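PDB 2B4W: uncharacterized protein from Leishmania major, which is of unknown function but carries a DUF1861 domain of the beta-fructosidase clan, consistent with a five-bladed beta-propeller related to glycoside hydrolases. Local coordinates for residues Q221-F229 against P258-A266. Numbering follows the deposited sequence.
Sequences QSVYVNYAF and PLLADCVFA
Tyr224 and Cys263 form a single parallel beta bridge. The axes of 223-229 and 264-266 run in roughly the same direction, 32° apart. Tyr224 N donates to Asp262 O at 3.1 Å, and Val264 N donates to Tyr224 O at 2.8 Å. Further back, Ser222 N reaches Leu259 O at 3.1 Å.

At the bridge, water 1 joins Tyr224 O to Asp262 OD1. The other carboxylate oxygen, Asp262 OD2, forms a salt bridge with Lys5. Beyond the bridge the strands diverge. There water 2 lies between Val264 O and Asn226 ND2, and accepts from the amide.

Cys263 SG, anti to its own backbone N (chi1 176°), meets the Tyr224 ring obliquely, 4.2 Å from its centroid, a sulfur-aromatic contact. Val264 CG2 lies 3.4 Å from Asn226 ND2, the two side chains crossing at about a right angle. The buried Asn226 amide is also held by Ser281 and Tyr250.

Strand 223-231 lies between strands 203-211 and 238-245 in its antiparallel sheet. Strand 264-271 pairs with strand 277-283 in another sheet. The bridge therefore links two sheets, consistent with neighbouring blades of a beta-propeller, with the Tyr224 ring packed against Trp189 and His208.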
loop_
_atom_site.group_PDB
_atom_site.type_symbol
_atom_site.label_atom_id
_atom_site.label_comp_id
_atom_site.label_asym_id
_atom_site.label_seq_id
_atom_site.Cartn_x
_atom_site.Cartn_y
_atom_site.Cartn_z
ATOM N N GLN A 221 19.546 -11.253 -4.670
ATOM C CA GLN A 221 18.689 -10.179 -4.189
ATOM C C GLN A 221 17.340 -10.105 -4.888
ATOM O O GLN A 221 17.181 -10.051 -6.107
ATOM C CB GLN A 221 19.402 -8.826 -4.354
ATOM C CG GLN A 221 19.011 -7.797 -3.305
ATOM C CD GLN A 221 19.912 -7.838 -2.084
ATOM O OE1 GLN A 221 19.943 -8.853 -1.383
ATOM N NE2 GLN A 221 20.638 -6.751 -1.839
ATOM N N SER A 222 16.280 -10.077 -4.074
ATOM C CA SER A 222 14.988 -9.709 -4.654
ATOM C C SER A 222 14.790 -8.212 -4.382
ATOM O O SER A 222 14.582 -7.824 -3.231
ATOM C CB SER A 222 13.842 -10.546 -4.113
ATOM O OG SER A 222 13.464 -11.535 -5.070
ATOM N N VAL A 223 14.898 -7.445 -5.461
ATOM C CA VAL A 223 14.861 -6.000 -5.440
ATOM C C VAL A 223 13.417 -5.488 -5.471
ATOM O O VAL A 223 12.738 -5.822 -6.442
ATOM C CB VAL A 223 15.582 -5.362 -6.643
ATOM C CG1 VAL A 223 15.324 -3.855 -6.642
ATOM C CG2 VAL A 223 17.073 -5.635 -6.641
ATOM N N TYR A 224 13.030 -4.732 -4.449
ATOM C CA TYR A 224 11.720 -4.082 -4.388
ATOM C C TYR A 224 11.951 -2.580 -4.223
ATOM O O TYR A 224 12.563 -2.119 -3.249
ATOM C CB TYR A 224 10.838 -4.624 -3.269
ATOM C CG TYR A 224 10.148 -5.947 -3.477
ATOM C CD1 TYR A 224 10.862 -7.101 -3.805
ATOM C CD2 TYR A 224 8.771 -6.072 -3.339
ATOM C CE1 TYR A 224 10.224 -8.316 -3.993
ATOM C CE2 TYR A 224 8.121 -7.282 -3.523
ATOM C CZ TYR A 224 8.856 -8.407 -3.854
ATOM O OH TYR A 224 8.224 -9.617 -4.042
ATOM N N VAL A 225 11.470 -1.790 -5.187
ATOM C CA VAL A 225 11.550 -0.344 -5.020
ATOM C C VAL A 225 10.164 0.285 -4.971
ATOM O O VAL A 225 9.154 -0.262 -5.370
ATOM C CB VAL A 225 12.355 0.364 -6.122
ATOM C CG1 VAL A 225 13.589 -0.445 -6.481
ATOM C CG2 VAL A 225 11.474 0.604 -7.335
ATOM N N ASN A 226 10.121 1.504 -4.429
ATOM C CA ASN A 226 8.843 2.197 -4.344
ATOM C C ASN A 226 8.590 2.809 -5.720
ATOM O O ASN A 226 9.511 3.425 -6.266
ATOM C CB ASN A 226 8.858 3.279 -3.290
ATOM C CG ASN A 226 9.126 2.879 -1.871
ATOM O OD1 ASN A 226 9.894 3.553 -1.179
ATOM N ND2 ASN A 226 8.510 1.832 -1.360
ATOM N N TYR A 227 7.394 2.629 -6.240
ATOM C CA TYR A 227 7.064 2.973 -7.616
ATOM C C TYR A 227 5.797 3.791 -7.760
ATOM O O TYR A 227 4.808 3.597 -7.059
ATOM C CB TYR A 227 6.930 1.653 -8.389
ATOM C CG TYR A 227 7.131 1.711 -9.874
ATOM C CD1 TYR A 227 8.391 1.878 -10.432
ATOM C CD2 TYR A 227 6.049 1.584 -10.732
ATOM C CE1 TYR A 227 8.538 1.922 -11.803
ATOM C CE2 TYR A 227 6.187 1.628 -12.097
ATOM C CZ TYR A 227 7.451 1.800 -12.622
ATOM O OH TYR A 227 7.595 1.842 -13.987
ATOM N N ALA A 228 5.786 4.758 -8.687
ATOM C CA ALA A 228 4.570 5.529 -8.945
ATOM C C ALA A 228 4.293 5.553 -10.439
ATOM O O ALA A 228 5.233 5.493 -11.232
ATOM C CB ALA A 228 4.665 6.962 -8.440
ATOM N N PHE A 229 3.034 5.647 -10.822
ATOM C CA PHE A 229 2.599 5.910 -12.170
ATOM C C PHE A 229 1.197 6.520 -12.142
ATOM O O PHE A 229 0.509 6.506 -11.119
ATOM C CB PHE A 229 2.593 4.641 -13.034
ATOM C CG PHE A 229 1.721 3.541 -12.456
ATOM C CD1 PHE A 229 2.269 2.652 -11.541
ATOM C CD2 PHE A 229 0.394 3.405 -12.802
ATOM C CE1 PHE A 229 1.474 1.661 -10.998
ATOM C CE2 PHE A 229 -0.413 2.431 -12.252
ATOM C CZ PHE A 229 0.161 1.550 -11.355
ATOM N N PRO A 258 18.815 -11.422 4.508
ATOM C CA PRO A 258 19.799 -10.753 3.660
ATOM C C PRO A 258 19.303 -10.554 2.233
ATOM O O PRO A 258 19.617 -9.592 1.535
ATOM C CB PRO A 258 20.983 -11.723 3.653
ATOM C CG PRO A 258 20.570 -12.927 4.421
ATOM C CD PRO A 258 19.409 -12.525 5.285
ATOM N N LEU A 259 18.512 -11.506 1.772
ATOM C CA LEU A 259 17.984 -11.478 0.418
ATOM C C LEU A 259 17.140 -10.242 0.131
ATOM O O LEU A 259 16.918 -9.868 -1.027
ATOM C CB LEU A 259 17.159 -12.749 0.245
ATOM C CG LEU A 259 16.519 -13.063 -1.084
ATOM C CD1 LEU A 259 16.438 -14.583 -1.241
ATOM C CD2 LEU A 259 15.131 -12.461 -1.241
ATOM N N LEU A 260 16.640 -9.622 1.193
ATOM C CA LEU A 260 15.710 -8.506 1.038
ATOM C C LEU A 260 16.388 -7.215 1.469
ATOM O O LEU A 260 15.713 -6.313 1.956
ATOM C CB LEU A 260 14.454 -8.779 1.854
ATOM C CG LEU A 260 13.562 -9.900 1.307
ATOM C CD1 LEU A 260 12.463 -10.226 2.302
ATOM C CD2 LEU A 260 12.985 -9.518 -0.047
ATOM N N ALA A 261 17.705 -7.179 1.269
ATOM C CA ALA A 261 18.522 -6.031 1.629
ATOM C C ALA A 261 18.323 -4.863 0.670
ATOM O O ALA A 261 18.751 -3.740 0.936
ATOM C CB ALA A 261 19.997 -6.420 1.696
ATOM N N ASP A 262 17.658 -5.126 -0.447
ATOM C CA ASP A 262 17.305 -4.067 -1.370
ATOM C C ASP A 262 15.807 -4.039 -1.673
ATOM O O ASP A 262 15.444 -3.763 -2.819
ATOM C CB ASP A 262 18.099 -4.220 -2.676
ATOM C CG ASP A 262 18.216 -2.882 -3.389
ATOM O OD1 ASP A 262 17.727 -1.861 -2.846
ATOM O OD2 ASP A 262 18.783 -2.871 -4.501
ATOM N N CYS A 263 15.005 -4.322 -0.660
ATOM C CA CYS A 263 13.559 -4.385 -0.707
ATOM C C CYS A 263 12.812 -3.307 0.075
ATOM O O CYS A 263 13.021 -3.206 1.277
ATOM C CB CYS A 263 13.093 -5.741 -0.143
ATOM S SG CYS A 263 11.290 -5.943 -0.016
ATOM N N VAL A 264 11.929 -2.522 -0.552
ATOM C CA VAL A 264 10.960 -1.697 0.154
ATOM C C VAL A 264 9.574 -1.883 -0.480
ATOM O O VAL A 264 9.448 -1.945 -1.690
ATOM C CB VAL A 264 11.233 -0.186 0.168
ATOM C CG1 VAL A 264 12.341 0.163 1.152
ATOM C CG2 VAL A 264 11.535 0.270 -1.249
ATOM N N PHE A 265 8.551 -1.971 0.356
ATOM C CA PHE A 265 7.219 -2.310 -0.157
ATOM C C PHE A 265 6.240 -1.233 0.273
ATOM O O PHE A 265 5.948 -1.172 1.474
ATOM C CB PHE A 265 6.907 -3.681 0.432
ATOM C CG PHE A 265 5.552 -4.271 0.127
ATOM C CD1 PHE A 265 4.455 -3.933 0.909
ATOM C CD2 PHE A 265 5.388 -5.158 -0.923
ATOM C CE1 PHE A 265 3.219 -4.476 0.635
ATOM C CE2 PHE A 265 4.141 -5.706 -1.198
ATOM C CZ PHE A 265 3.049 -5.368 -0.421
ATOM N N ALA A 266 5.820 -0.443 -0.691
ATOM C CA ALA A 266 5.056 0.779 -0.518
ATOM C C ALA A 266 3.811 0.614 0.334
ATOM O O ALA A 266 3.047 -0.348 0.214
ATOM C CB ALA A 266 4.649 1.344 -1.890
HETATM O O HOH W 1 14.817 -1.023 -2.697
HETATM O O HOH W 2 7.875 -0.470 -2.947
#